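Local coordinates for RIM-binding protein, isoform F (Drosophila melanogaster, PDB 6Q9M) that probably helps couple synaptic vesicle recruitment to release sites at the presynaptic active zone, and carries a central array of fibronectin type III domains, at residues P157-V163 / Y198-L204; L103-R109 / I120-A125; D6-A10 / V34-L38. One frame throughout, in Å; residues are numbered along the deposited sequence.

Contact 1. Residues P157-V163 / Y198-L204; sequences PSTQYRV and YADFRTL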
ATOM      1  N   PRO A 157     -13.946   0.905  17.726  1.00 53.93           N
ATOM      2  CA  PRO A 157     -12.608   0.534  18.201  1.00 58.86           C
ATOM      3  C   PRO A 157     -12.497  -0.967  18.418  1.00 56.66           C
ATOM      4  O   PRO A 157     -13.491  -1.671  18.611  1.00 53.35           O
ATOM      5  CB  PRO A 157     -12.465   1.296  19.527  1.00 62.57           C
ATOM      6  CG  PRO A 157     -13.825   1.942  19.804  1.00 54.25           C
ATOM      7  CD  PRO A 157     -14.804   1.391  18.822  1.00 53.45           C
ATOM      8  N   SER A 158     -11.254  -1.450  18.371  1.00 59.83           N
ATOM      9  CA  SER A 158     -10.938  -2.850  18.675  1.00 68.08           C
ATOM     10  C   SER A 158     -11.784  -3.833  17.861  1.00 65.40           C
ATOM     11  O   SER A 158     -12.207  -4.877  18.357  1.00 77.74           O
ATOM     12  CB  SER A 158     -11.090  -3.124  20.174  1.00 68.23           C
ATOM     13  OG  SER A 158     -10.196  -4.140  20.573  1.00 80.22           O
ATOM     14  N   THR A 159     -12.015  -3.507  16.592  1.00 55.90           N
ATOM     15  CA  THR A 159     -12.935  -4.246  15.742  1.00 58.52           C
ATOM     16  C   THR A 159     -12.236  -4.647  14.457  1.00 56.78           C
ATOM     17  O   THR A 159     -11.417  -3.891  13.918  1.00 62.01           O
ATOM     18  CB  THR A 159     -14.189  -3.422  15.378  1.00 63.11           C
ATOM     19  OG1 THR A 159     -14.816  -2.931  16.570  1.00 63.32           O
ATOM     20  CG2 THR A 159     -15.179  -4.280  14.586  1.00 50.25           C
ATOM     21  N   GLN A 160     -12.578  -5.832  13.967  1.00 57.48           N
ATOM     22  CA  GLN A 160     -11.964  -6.381  12.774  1.00 62.52           C
ATOM     23  C   GLN A 160     -12.725  -5.946  11.538  1.00 62.98           C
ATOM     24  O   GLN A 160     -13.955  -5.990  11.506  1.00 62.03           O
ATOM     25  CB  GLN A 160     -11.928  -7.902  12.831  1.00 63.34           C
ATOM     26  CG  GLN A 160     -10.670  -8.428  13.454  1.00 81.60           C
ATOM     27  CD  GLN A 160     -10.956  -9.561  14.391  1.00 92.83           C
ATOM     28  OE1 GLN A 160     -12.110  -9.947  14.576  1.00100.93           O
ATOM     29  NE2 GLN A 160      -9.915 -10.102  14.999  1.00100.17           N
ATOM     30  N   TYR A 161     -11.978  -5.575  10.502  1.00 62.45           N
ATOM     31  CA  TYR A 161     -12.563  -5.100   9.265  1.00 53.01           C
ATOM     32  C   TYR A 161     -11.861  -5.761   8.089  1.00 54.52           C
ATOM     33  O   TYR A 161     -10.641  -5.963   8.107  1.00 55.49           O
ATOM     34  CB  TYR A 161     -12.466  -3.585   9.166  1.00 43.26           C
ATOM     35  CG  TYR A 161     -13.372  -2.874  10.136  1.00 50.28           C
ATOM     36  CD1 TYR A 161     -14.753  -2.844   9.931  1.00 41.64           C
ATOM     37  CD2 TYR A 161     -12.858  -2.251  11.272  1.00 57.66           C
ATOM     38  CE1 TYR A 161     -15.585  -2.186  10.809  1.00 47.27           C
ATOM     39  CE2 TYR A 161     -13.695  -1.600  12.172  1.00 61.71           C
ATOM     40  CZ  TYR A 161     -15.060  -1.574  11.933  1.00 55.01           C
ATOM     41  OH  TYR A 161     -15.901  -0.923  12.804  1.00 55.76           O
ATOM     42  N   ARG A 162     -12.653  -6.118   7.082  1.00 45.94           N
ATOM     43  CA  ARG A 162     -12.154  -6.558   5.790  1.00 38.17           C
ATOM     44  C   ARG A 162     -12.561  -5.523   4.756  1.00 45.17           C
ATOM     45  O   ARG A 162     -13.758  -5.293   4.541  1.00 49.76           O
ATOM     46  CB  ARG A 162     -12.713  -7.928   5.431  1.00 46.66           C
ATOM     47  CG  ARG A 162     -12.371  -8.368   4.016  1.00 60.33           C
ATOM     48  CD  ARG A 162     -12.579  -9.868   3.870  1.00 60.05           C
ATOM     49  NE  ARG A 162     -11.522 -10.628   4.528  1.00 52.01           N
ATOM     50  CZ  ARG A 162     -11.485 -11.955   4.548  1.00 62.40           C
ATOM     51  NH1 ARG A 162     -12.453 -12.634   3.942  1.00 67.20           N
ATOM     52  NH2 ARG A 162     -10.495 -12.607   5.171  1.00 54.38           N
ATOM     53  N   VAL A 163     -11.583  -4.925   4.086  1.00 46.16           N
ATOM     54  CA  VAL A 163     -11.878  -3.910   3.084  1.00 45.73           C
ATOM     55  C   VAL A 163     -11.374  -4.408   1.740  1.00 43.56           C
ATOM     56  O   VAL A 163     -10.275  -4.975   1.656  1.00 58.71           O
ATOM     57  CB  VAL A 163     -11.279  -2.537   3.477  1.00 51.38           C
ATOM     58  CG1 VAL A 163      -9.884  -2.685   3.925  1.00 55.69           C
ATOM     59  CG2 VAL A 163     -11.385  -1.544   2.304  1.00 60.26           C
ATOM     60  N   TYR A 198      -8.209  -7.772  -1.103  1.00 72.15           N
ATOM     61  CA  TYR A 198      -8.739  -7.342   0.185  1.00 73.90           C
ATOM     62  C   TYR A 198      -7.626  -7.241   1.220  1.00 68.67           C
ATOM     63  O   TYR A 198      -6.549  -7.824   1.069  1.00 66.05           O
ATOM     64  CB  TYR A 198      -9.836  -8.294   0.685  1.00 71.71           C
ATOM     65  CG  TYR A 198      -9.340  -9.627   1.236  1.00 68.94           C
ATOM     66  CD1 TYR A 198      -8.901  -9.749   2.553  1.00 67.25           C
ATOM     67  CD2 TYR A 198      -9.361 -10.773   0.449  1.00 76.25           C
ATOM     68  CE1 TYR A 198      -8.468 -10.977   3.061  1.00 75.46           C
ATOM     69  CE2 TYR A 198      -8.929 -12.003   0.945  1.00 76.92           C
ATOM     70  CZ  TYR A 198      -8.482 -12.101   2.247  1.00 80.29           C
ATOM     71  OH  TYR A 198      -8.049 -13.324   2.731  1.00 88.32           O
ATOM     72  N   ALA A 199      -7.927  -6.534   2.308  1.00 54.39           N
ATOM     73  CA  ALA A 199      -7.022  -6.432   3.442  1.00 55.07           C
ATOM     74  C   ALA A 199      -7.808  -6.596   4.734  1.00 58.28           C
ATOM     75  O   ALA A 199      -8.918  -6.075   4.866  1.00 66.46           O
ATOM     76  CB  ALA A 199      -6.288  -5.083   3.450  1.00 52.67           C
ATOM     77  N   ASP A 200      -7.232  -7.328   5.677  1.00 58.63           N
ATOM     78  CA  ASP A 200      -7.799  -7.490   7.006  1.00 58.10           C
ATOM     79  C   ASP A 200      -6.987  -6.665   7.994  1.00 61.17           C
ATOM     80  O   ASP A 200      -5.753  -6.692   7.962  1.00 65.46           O
ATOM     81  CB  ASP A 200      -7.796  -8.962   7.441  1.00 59.45           C
ATOM     82  CG  ASP A 200      -8.780  -9.816   6.642  1.00 64.23           C
ATOM     83  OD1 ASP A 200      -9.847  -9.290   6.216  1.00 62.41           O
ATOM     84  OD2 ASP A 200      -8.483 -11.018   6.440  1.00 64.19           O
ATOM     85  N   PHE A 201      -7.679  -5.940   8.872  1.00 57.14           N
ATOM     86  CA  PHE A 201      -7.021  -5.170   9.919  1.00 59.49           C
ATOM     87  C   PHE A 201      -7.992  -5.004  11.079  1.00 53.49           C
ATOM     88  O   PHE A 201      -9.180  -5.314  10.965  1.00 56.48           O
ATOM     89  CB  PHE A 201      -6.538  -3.803   9.397  1.00 60.89           C
ATOM     90  CG  PHE A 201      -7.646  -2.801   9.172  1.00 51.84           C
ATOM     91  CD1 PHE A 201      -8.318  -2.745   7.954  1.00 48.34           C
ATOM     92  CD2 PHE A 201      -8.000  -1.899  10.170  1.00 56.65           C
ATOM     93  CE1 PHE A 201      -9.336  -1.822   7.739  1.00 54.13           C
ATOM     94  CE2 PHE A 201      -9.029  -0.962   9.967  1.00 59.45           C
ATOM     95  CZ  PHE A 201      -9.701  -0.931   8.753  1.00 55.16           C
ATOM     96  N   ARG A 202      -7.473  -4.519  12.209  1.00 53.70           N
ATOM     97  CA  ARG A 202      -8.271  -4.268  13.405  1.00 53.14           C
ATOM     98  C   ARG A 202      -8.092  -2.826  13.855  1.00 56.60           C
ATOM     99  O   ARG A 202      -6.978  -2.295  13.811  1.00 63.05           O
ATOM    100  CB  ARG A 202      -7.879  -5.195  14.558  1.00 56.89           C
ATOM    101  CG  ARG A 202      -8.732  -4.941  15.806  1.00 64.70           C
ATOM    102  CD  ARG A 202      -8.298  -5.716  17.048  1.00 80.31           C
ATOM    103  NE  ARG A 202      -7.743  -7.034  16.768  1.00 82.10           N
ATOM    104  CZ  ARG A 202      -8.393  -8.169  16.994  1.00 87.21           C
ATOM    105  NH1 ARG A 202      -9.620  -8.132  17.491  1.00 85.57           N
ATOM    106  NH2 ARG A 202      -7.819  -9.336  16.725  1.00 92.81           N
ATOM    107  N   THR A 203      -9.175  -2.184  14.294  1.00 79.54           N
ATOM    108  CA  THR A 203      -8.997  -0.829  14.796  1.00 76.09           C
ATOM    109  C   THR A 203      -8.319  -0.854  16.167  1.00 81.20           C
ATOM    110  O   THR A 203      -8.255  -1.884  16.839  1.00 79.71           O
ATOM    111  CB  THR A 203     -10.327  -0.077  14.850  1.00 81.51           C
ATOM    112  OG1 THR A 203     -11.356  -0.890  15.450  1.00 82.21           O
ATOM    113  CG2 THR A 203     -10.740   0.323  13.442  1.00 79.19           C
ATOM    114  N   LEU A 204      -7.757   0.290  16.556  1.00 83.19           N
ATOM    115  CA  LEU A 204      -7.107   0.409  17.854  1.00 81.83           C
ATOM    116  C   LEU A 204      -8.153   0.435  18.970  1.00 84.11           C
ATOM    117  O   LEU A 204      -9.348   0.638  18.740  1.00 79.03           O
ATOM    118  CB  LEU A 204      -6.232   1.659  17.911  1.00 72.62           C
ATOM    119  CG  LEU A 204      -5.131   1.833  16.861  1.00 84.47           C
ATOM    120  CD1 LEU A 204      -4.443   3.148  17.097  1.00 82.30           C
ATOM    121  CD2 LEU A 204      -4.113   0.689  16.884  1.00 70.24           C
TER
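Arg162 lays its guanidinium over one face of the Tyr198 ring, with CZ 4.0 Å from the ring centroid in a cation-pi contact, while the edge of the same group pairs with Asp200 in a two-pronged salt bridge: Arg162 NE to Asp200 OD1 is 2.7 Å and Arg162 NH2 to Asp200 OD2 is 2.9 Å. Arg162 and Asp200 can meet because they form a non-hydrogen-bonded antiparallel pair, with CA atoms 4.6 Å apart and both side chains on the exposed face. Strands 160-167 (F) and 198-202 (G) are neighbours in a fibronectin type III sandwich, with G at the sheet's edge. Tyr161 and Phe201 are hydrogen-bonded in both directions (Tyr161 N to Phe201 O 2.8 Å, Phe201 N to Tyr161 O 3.1 Å). On the inner face, Tyr161 CB sits over the Phe201 ring in a CH-pi contact, 4.2 Å from its centroid, and Val163 CG1 meets the ring's edge at Phe201 CE1, 3.9 Å away. Phe201 also reaches Ala110 and Ala118 of the facing sheet. Just before strand F and just after strand G, Thr159 N donates to Thr203 OG1 at 2.9 Å, and that hydroxyl is hydrogen-bonded to Ala156 O.

Contact 2. Residues L103-R109 / I120-A125; sequences LGPSAVR and ISWLPA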
ATOM      1  N   LEU A 103      -8.251  -8.028 -14.961  1.00 94.53           N
ATOM      2  CA  LEU A 103      -7.583  -7.972 -13.670  1.00 80.84           C
ATOM      3  C   LEU A 103      -7.976  -6.687 -12.954  1.00 73.58           C
ATOM      4  O   LEU A 103      -8.183  -5.644 -13.576  1.00 84.21           O
ATOM      5  CB  LEU A 103      -6.068  -8.024 -13.839  1.00 73.71           C
ATOM      6  CG  LEU A 103      -5.482  -9.284 -14.464  1.00 83.65           C
ATOM      7  CD1 LEU A 103      -4.003  -9.078 -14.754  1.00 83.58           C
ATOM      8  CD2 LEU A 103      -5.701 -10.479 -13.546  1.00 90.22           C
ATOM      9  N   GLY A 104      -8.065  -6.762 -11.633  1.00 59.45           N
ATOM     10  CA  GLY A 104      -8.454  -5.622 -10.841  1.00 55.82           C
ATOM     11  C   GLY A 104      -7.333  -5.149  -9.940  1.00 56.46           C
ATOM     12  O   GLY A 104      -6.165  -5.509 -10.123  1.00 53.86           O
ATOM     13  N   PRO A 105      -7.670  -4.323  -8.952  1.00 54.83           N
ATOM     14  CA  PRO A 105      -6.655  -3.816  -8.018  1.00 51.77           C
ATOM     15  C   PRO A 105      -5.934  -4.938  -7.274  1.00 52.18           C
ATOM     16  O   PRO A 105      -6.398  -6.075  -7.193  1.00 49.54           O
ATOM     17  CB  PRO A 105      -7.466  -2.946  -7.048  1.00 49.69           C
ATOM     18  CG  PRO A 105      -8.747  -2.653  -7.753  1.00 51.47           C
ATOM     19  CD  PRO A 105      -9.017  -3.809  -8.655  1.00 49.91           C
ATOM     20  N   SER A 106      -4.767  -4.595  -6.730  1.00 51.45           N
ATOM     21  CA  SER A 106      -3.953  -5.504  -5.933  1.00 47.61           C
ATOM     22  C   SER A 106      -3.272  -4.717  -4.826  1.00 53.43           C
ATOM     23  O   SER A 106      -3.329  -3.486  -4.780  1.00 50.28           O
ATOM     24  CB  SER A 106      -2.889  -6.216  -6.781  1.00 42.49           C
ATOM     25  OG  SER A 106      -1.838  -5.323  -7.154  1.00 50.20           O
ATOM     26  N   ALA A 107      -2.583  -5.442  -3.953  1.00 55.72           N
ATOM     27  CA  ALA A 107      -1.786  -4.842  -2.880  1.00 50.02           C
ATOM     28  C   ALA A 107      -2.613  -3.892  -2.015  1.00 41.57           C
ATOM     29  O   ALA A 107      -2.155  -2.818  -1.630  1.00 43.65           O
ATOM     30  CB  ALA A 107      -0.551  -4.124  -3.445  1.00 37.27           C
ATOM     31  N   VAL A 108      -3.846  -4.294  -1.707  1.00 44.89           N
ATOM     32  CA  VAL A 108      -4.716  -3.499  -0.847  1.00 44.01           C
ATOM     33  C   VAL A 108      -4.149  -3.480   0.569  1.00 53.44           C
ATOM     34  O   VAL A 108      -3.890  -4.532   1.161  1.00 47.45           O
ATOM     35  CB  VAL A 108      -6.138  -4.080  -0.859  1.00 47.15           C
ATOM     36  CG1 VAL A 108      -7.054  -3.281   0.088  1.00 42.43           C
ATOM     37  CG2 VAL A 108      -6.701  -4.111  -2.301  1.00 44.59           C
ATOM     38  N   ARG A 109      -3.934  -2.287   1.121  1.00 56.13           N
ATOM     39  CA  ARG A 109      -3.296  -2.187   2.430  1.00 57.00           C
ATOM     40  C   ARG A 109      -4.022  -1.172   3.295  1.00 55.16           C
ATOM     41  O   ARG A 109      -4.510  -0.149   2.804  1.00 57.80           O
ATOM     42  CB  ARG A 109      -1.813  -1.755   2.354  1.00 55.37           C
ATOM     43  CG  ARG A 109      -0.997  -2.337   1.210  1.00 70.49           C
ATOM     44  CD  ARG A 109       0.362  -1.610   1.035  1.00 87.86           C
ATOM     45  NE  ARG A 109       0.302  -0.340   0.293  1.00100.09           N
ATOM     46  CZ  ARG A 109       0.141  -0.229  -1.029  1.00105.07           C
ATOM     47  NH1 ARG A 109       0.002  -1.309  -1.786  1.00102.95           N
ATOM     48  NH2 ARG A 109       0.113   0.969  -1.601  1.00109.74           N
ATOM     49  N   ILE A 120      -6.691   3.522   3.469  1.00 47.17           N
ATOM     50  CA  ILE A 120      -6.707   2.375   2.570  1.00 45.14           C
ATOM     51  C   ILE A 120      -5.997   2.774   1.287  1.00 51.77           C
ATOM     52  O   ILE A 120      -6.403   3.737   0.631  1.00 53.26           O
ATOM     53  CB  ILE A 120      -8.142   1.919   2.244  1.00 47.10           C
ATOM     54  CG1 ILE A 120      -8.978   1.716   3.520  1.00 42.17           C
ATOM     55  CG2 ILE A 120      -8.105   0.680   1.353  1.00 43.12           C
ATOM     56  CD1 ILE A 120      -8.469   0.628   4.430  1.00 39.44           C
ATOM     57  N   SER A 121      -4.986   1.994   0.904  1.00 53.10           N
ATOM     58  CA  SER A 121      -4.227   2.152  -0.330  1.00 47.52           C
ATOM     59  C   SER A 121      -4.359   0.897  -1.188  1.00 51.50           C
ATOM     60  O   SER A 121      -4.638  -0.202  -0.685  1.00 47.00           O
ATOM     61  CB  SER A 121      -2.743   2.393  -0.040  1.00 43.76           C
ATOM     62  OG  SER A 121      -2.573   3.483   0.856  1.00 52.10           O
ATOM     63  N   TRP A 122      -4.133   1.063  -2.493  1.00 39.18           N
ATOM     64  CA  TRP A 122      -4.145  -0.068  -3.412  1.00 40.53           C
ATOM     65  C   TRP A 122      -3.331   0.277  -4.653  1.00 51.56           C
ATOM     66  O   TRP A 122      -2.899   1.418  -4.855  1.00 47.88           O
ATOM     67  CB  TRP A 122      -5.574  -0.468  -3.798  1.00 44.09           C
ATOM     68  CG  TRP A 122      -6.356   0.609  -4.474  1.00 48.70           C
ATOM     69  CD1 TRP A 122      -6.519   0.782  -5.817  1.00 46.68           C
ATOM     70  CD2 TRP A 122      -7.107   1.657  -3.840  1.00 50.09           C
ATOM     71  NE1 TRP A 122      -7.328   1.873  -6.058  1.00 46.84           N
ATOM     72  CE2 TRP A 122      -7.693   2.432  -4.863  1.00 49.98           C
ATOM     73  CE3 TRP A 122      -7.337   2.015  -2.508  1.00 44.48           C
ATOM     74  CZ2 TRP A 122      -8.480   3.554  -4.597  1.00 44.84           C
ATOM     75  CZ3 TRP A 122      -8.119   3.108  -2.248  1.00 44.74           C
ATOM     76  CH2 TRP A 122      -8.685   3.871  -3.291  1.00 51.35           C
ATOM     77  N   LEU A 123      -3.106  -0.746  -5.468  1.00 45.17           N
ATOM     78  CA  LEU A 123      -2.484  -0.600  -6.771  1.00 44.39           C
ATOM     79  C   LEU A 123      -3.524  -0.976  -7.808  1.00 45.99           C
ATOM     80  O   LEU A 123      -3.898  -2.151  -7.896  1.00 48.60           O
ATOM     81  CB  LEU A 123      -1.246  -1.489  -6.900  1.00 49.47           C
ATOM     82  CG  LEU A 123      -0.437  -1.374  -8.204  1.00 51.96           C
ATOM     83  CD1 LEU A 123      -0.026   0.081  -8.477  1.00 48.03           C
ATOM     84  CD2 LEU A 123       0.803  -2.293  -8.178  1.00 43.27           C
ATOM     85  N   PRO A 124      -4.059  -0.028  -8.568  1.00 49.27           N
ATOM     86  CA  PRO A 124      -5.053  -0.378  -9.579  1.00 49.90           C
ATOM     87  C   PRO A 124      -4.397  -1.164 -10.699  1.00 53.88           C
ATOM     88  O   PRO A 124      -3.187  -1.087 -10.917  1.00 52.18           O
ATOM     89  CB  PRO A 124      -5.557   0.982 -10.076  1.00 51.85           C
ATOM     90  CG  PRO A 124      -4.454   1.932  -9.787  1.00 46.13           C
ATOM     91  CD  PRO A 124      -3.736   1.412  -8.570  1.00 50.12           C
ATOM     92  N   ALA A 125      -5.216  -1.953 -11.400  1.00 51.79           N
ATOM     93  CA  ALA A 125      -4.774  -2.564 -12.642  1.00 47.39           C
ATOM     94  C   ALA A 125      -4.766  -1.562 -13.782  1.00 50.72           C
ATOM     95  O   ALA A 125      -3.948  -1.687 -14.702  1.00 61.37           O
ATOM     96  CB  ALA A 125      -5.670  -3.746 -13.007  1.00 40.12           C
TER
HETATM   97  O   HOH W   1      -2.554   2.158   3.401  1.00 46.12           O
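Strands 106-109 and 120-123 run antiparallel, their axes at 173° and 4.6 Å apart, as the A-B hairpin of a fibronectin type III domain. Two doubly hydrogen-bonded pairs hold them: Ser106 with Leu123 (N to O 2.8 Å each way) and Arg109 with Ser121 (Arg109 N to Ser121 O 2.8 Å, Ser121 N to Arg109 O 2.9 Å). Between the pairs lie Ala107 and Val108 on one strand but Trp122 alone on the other: a beta bulge, with Ala107 at positive phi. On the inward side, Trp122 rests against Pro105 (CD1 to Pro105 CB 4.0 Å) and Val108 (CB to Val108 CG2 4.1 Å). On the outer side, Arg109 folds its guanidinium over the Ser121-Trp122 peptide, Arg109 NH2 coming within 3.6 Å of Ser121 CB. Strand 149-152 flanks 118-123, bringing Arg149 to Ser121 OG; Trp122 packs edge-to-face on His131 and touches Val165 of strand 160-167, while Pro124 and Ala125 press on strand 93-96 of the preceding domain.

Contact 3. Residues D6-A10 / V34-L38; sequences DNVPA and VGYNL
In the first fibronectin type III domain of the array, the N-terminal lead into strand 12-20 (A) packs against the B-C loop, which joins strands 23-29 and 39-46. Neither segment is regular. Asp6 and Asn7 have helix-like backbone angles, then Val8, Pro9 and Ala10 are extended (Pro9 phi/psi -54/147). The loop turns sharply: Gly35 takes 102/-32, where a CB would jam against the preceding carbonyl, and Asn37 is in the left-handed region at 52/42. The nearest CA pairs are Val8 with Asn37, 5.6 Å, and Pro9 with Val34, 7.0 Å. No hydrogen bond links the segments, and only 240 Å² is buried.

The apolar part centres on Pro9, whose CA-to-CB bond points toward the loop (ring C-gamma exo): Pro9 CG lies 3.6 Å from Val34 CG1 (Val34 chi1 near 85°), and Pro9 CD lies 4.4 Å from Asn37 CB and 4.1 Å from Asn37 O. The CA-to-CB bond of Asn37 (chi1 m) points toward segment 6-10, and its side chain lies against Asn7 and Val8 and also touches Thr81. Val8 (chi1 t) points sideways and packs on Ser79 and Thr81 of strand 73-81.

Asp6 does not reach the loop; its carboxylate forms salt bridges to Arg88 and to Arg149 of the next domain. Tyr36 (chi1 p) brings its ring edge to the backbone of Asn7, with Tyr36 CE2 4.0 Å from Asn7 O.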
ATOM      1  N   ASP A   6       3.019  11.577  -2.674  1.00 72.02           N
ATOM      2  CA  ASP A   6       1.612  11.928  -2.839  1.00 70.96           C
ATOM      3  C   ASP A   6       1.422  13.375  -3.298  1.00 73.52           C
ATOM      4  O   ASP A   6       0.415  13.680  -3.942  1.00 80.02           O
ATOM      5  CB  ASP A   6       0.859  11.725  -1.514  1.00 76.26           C
ATOM      6  CG  ASP A   6       0.795  10.252  -1.061  1.00 87.36           C
ATOM      7  OD1 ASP A   6       1.713   9.455  -1.367  1.00 86.41           O
ATOM      8  OD2 ASP A   6      -0.181   9.898  -0.357  1.00 91.59           O
ATOM      9  N   ASN A   7       2.353  14.283  -2.972  1.00 70.02           N
ATOM     10  CA  ASN A   7       2.147  15.697  -3.295  1.00 85.92           C
ATOM     11  C   ASN A   7       2.137  15.940  -4.802  1.00 83.16           C
ATOM     12  O   ASN A   7       1.272  16.655  -5.314  1.00 82.54           O
ATOM     13  CB  ASN A   7       3.223  16.578  -2.655  1.00100.44           C
ATOM     14  CG  ASN A   7       3.671  16.087  -1.300  1.00112.44           C
ATOM     15  OD1 ASN A   7       4.855  15.807  -1.099  1.00117.93           O
ATOM     16  ND2 ASN A   7       2.739  16.011  -0.348  1.00114.22           N
ATOM     17  N   VAL A   8       3.078  15.338  -5.529  1.00 79.84           N
ATOM     18  CA  VAL A   8       3.255  15.595  -6.962  1.00 73.76           C
ATOM     19  C   VAL A   8       2.062  15.140  -7.795  1.00 67.87           C
ATOM     20  O   VAL A   8       1.815  13.933  -7.909  1.00 71.94           O
ATOM     21  CB  VAL A   8       4.536  14.918  -7.470  1.00 56.42           C
ATOM     22  CG1 VAL A   8       4.661  15.095  -8.954  1.00 53.90           C
ATOM     23  CG2 VAL A   8       5.756  15.470  -6.734  1.00 61.00           C
ATOM     24  N   PRO A   9       1.350  16.059  -8.452  1.00 58.44           N
ATOM     25  CA  PRO A   9       0.309  15.658  -9.409  1.00 58.44           C
ATOM     26  C   PRO A   9       0.853  14.710 -10.470  1.00 62.58           C
ATOM     27  O   PRO A   9       2.004  14.821 -10.906  1.00 66.39           O
ATOM     28  CB  PRO A   9      -0.143  16.996 -10.023  1.00 58.34           C
ATOM     29  CG  PRO A   9       0.195  18.009  -9.008  1.00 62.99           C
ATOM     30  CD  PRO A   9       1.433  17.524  -8.309  1.00 61.89           C
ATOM     31  N   ALA A  10      -0.003  13.796 -10.909  1.00 52.17           N
ATOM     32  CA  ALA A  10       0.395  12.671 -11.737  1.00 51.99           C
ATOM     33  C   ALA A  10      -0.252  12.723 -13.118  1.00 57.10           C
ATOM     34  O   ALA A  10      -1.314  13.332 -13.294  1.00 56.88           O
ATOM     35  CB  ALA A  10       0.014  11.362 -11.030  1.00 48.97           C
ATOM     36  N   VAL A  34      -1.324  22.082  -9.640  1.00110.25           N
ATOM     37  CA  VAL A  34      -1.771  22.223  -8.262  1.00113.58           C
ATOM     38  C   VAL A  34      -1.182  23.451  -7.579  1.00127.93           C
ATOM     39  O   VAL A  34      -1.576  23.769  -6.448  1.00137.37           O
ATOM     40  CB  VAL A  34      -1.471  20.948  -7.446  1.00107.40           C
ATOM     41  CG1 VAL A  34      -0.053  20.963  -6.901  1.00106.32           C
ATOM     42  CG2 VAL A  34      -2.479  20.776  -6.331  1.00111.88           C
ATOM     43  N   GLY A  35      -0.277  24.175  -8.243  1.00128.38           N
ATOM     44  CA  GLY A  35       0.355  25.350  -7.694  1.00130.47           C
ATOM     45  C   GLY A  35       1.767  25.111  -7.198  1.00128.86           C
ATOM     46  O   GLY A  35       2.597  26.026  -7.261  1.00131.09           O
ATOM     47  N   TYR A  36       2.055  23.910  -6.701  1.00123.30           N
ATOM     48  CA  TYR A  36       3.393  23.511  -6.292  1.00124.19           C
ATOM     49  C   TYR A  36       3.795  22.246  -7.041  1.00116.61           C
ATOM     50  O   TYR A  36       2.980  21.606  -7.712  1.00115.09           O
ATOM     51  CB  TYR A  36       3.484  23.293  -4.769  1.00131.06           C
ATOM     52  CG  TYR A  36       2.374  22.466  -4.139  1.00130.28           C
ATOM     53  CD1 TYR A  36       1.340  23.076  -3.435  1.00134.48           C
ATOM     54  CD2 TYR A  36       2.377  21.076  -4.219  1.00126.98           C
ATOM     55  CE1 TYR A  36       0.332  22.330  -2.848  1.00135.05           C
ATOM     56  CE2 TYR A  36       1.369  20.319  -3.633  1.00126.35           C
ATOM     57  CZ  TYR A  36       0.350  20.955  -2.950  1.00131.44           C
ATOM     58  OH  TYR A  36      -0.653  20.216  -2.367  1.00131.18           O
ATOM     59  N   ASN A  37       5.079  21.902  -6.931  1.00111.07           N
ATOM     60  CA  ASN A  37       5.605  20.669  -7.510  1.00100.20           C
ATOM     61  C   ASN A  37       5.235  20.549  -8.988  1.00 88.89           C
ATOM     62  O   ASN A  37       4.845  19.481  -9.462  1.00 85.71           O
ATOM     63  CB  ASN A  37       5.103  19.442  -6.734  1.00 99.18           C
ATOM     64  CG  ASN A  37       5.844  19.221  -5.424  1.00 99.09           C
ATOM     65  OD1 ASN A  37       6.992  19.637  -5.265  1.00104.75           O
ATOM     66  ND2 ASN A  37       5.186  18.558  -4.479  1.00 98.43           N
ATOM     67  N   LEU A  38       5.332  21.658  -9.722  1.00 90.75           N
ATOM     68  CA  LEU A  38       4.925  21.633 -11.120  1.00 94.69           C
ATOM     69  C   LEU A  38       5.847  20.730 -11.935  1.00 85.29           C
ATOM     70  O   LEU A  38       7.049  20.616 -11.677  1.00 84.06           O
ATOM     71  CB  LEU A  38       4.888  23.037 -11.724  1.00104.71           C
ATOM     72  CG  LEU A  38       4.027  23.203 -12.992  1.00107.94           C
ATOM     73  CD1 LEU A  38       2.825  22.261 -13.031  1.00108.36           C
ATOM     74  CD2 LEU A  38       3.562  24.643 -13.141  1.00116.35           C
TER

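Overall arrangement
Contacts 1 and 2 belong to one fibronectin type III sandwich: contact 2 pairs strands of one sheet, contact 1 strands of the other, and they touch where Val163 CG1 meets Ile120 CD1 at 3.6 Å. Contact 2 is the more buried; contact 1 keeps its charged side chains on an outer face. Contact 3, in the preceding domain, is a small surface contact of loops, without the backbone hydrogen bonds that define the other two. It lies about 32 Å from contact 1, centre to centre, but its nearest atoms are about 7 Å from contact 2. Arg149 bridges that gap, hydrogen-bonding Ser121 of contact 2 and salt-bridging Asp6 of contact 3.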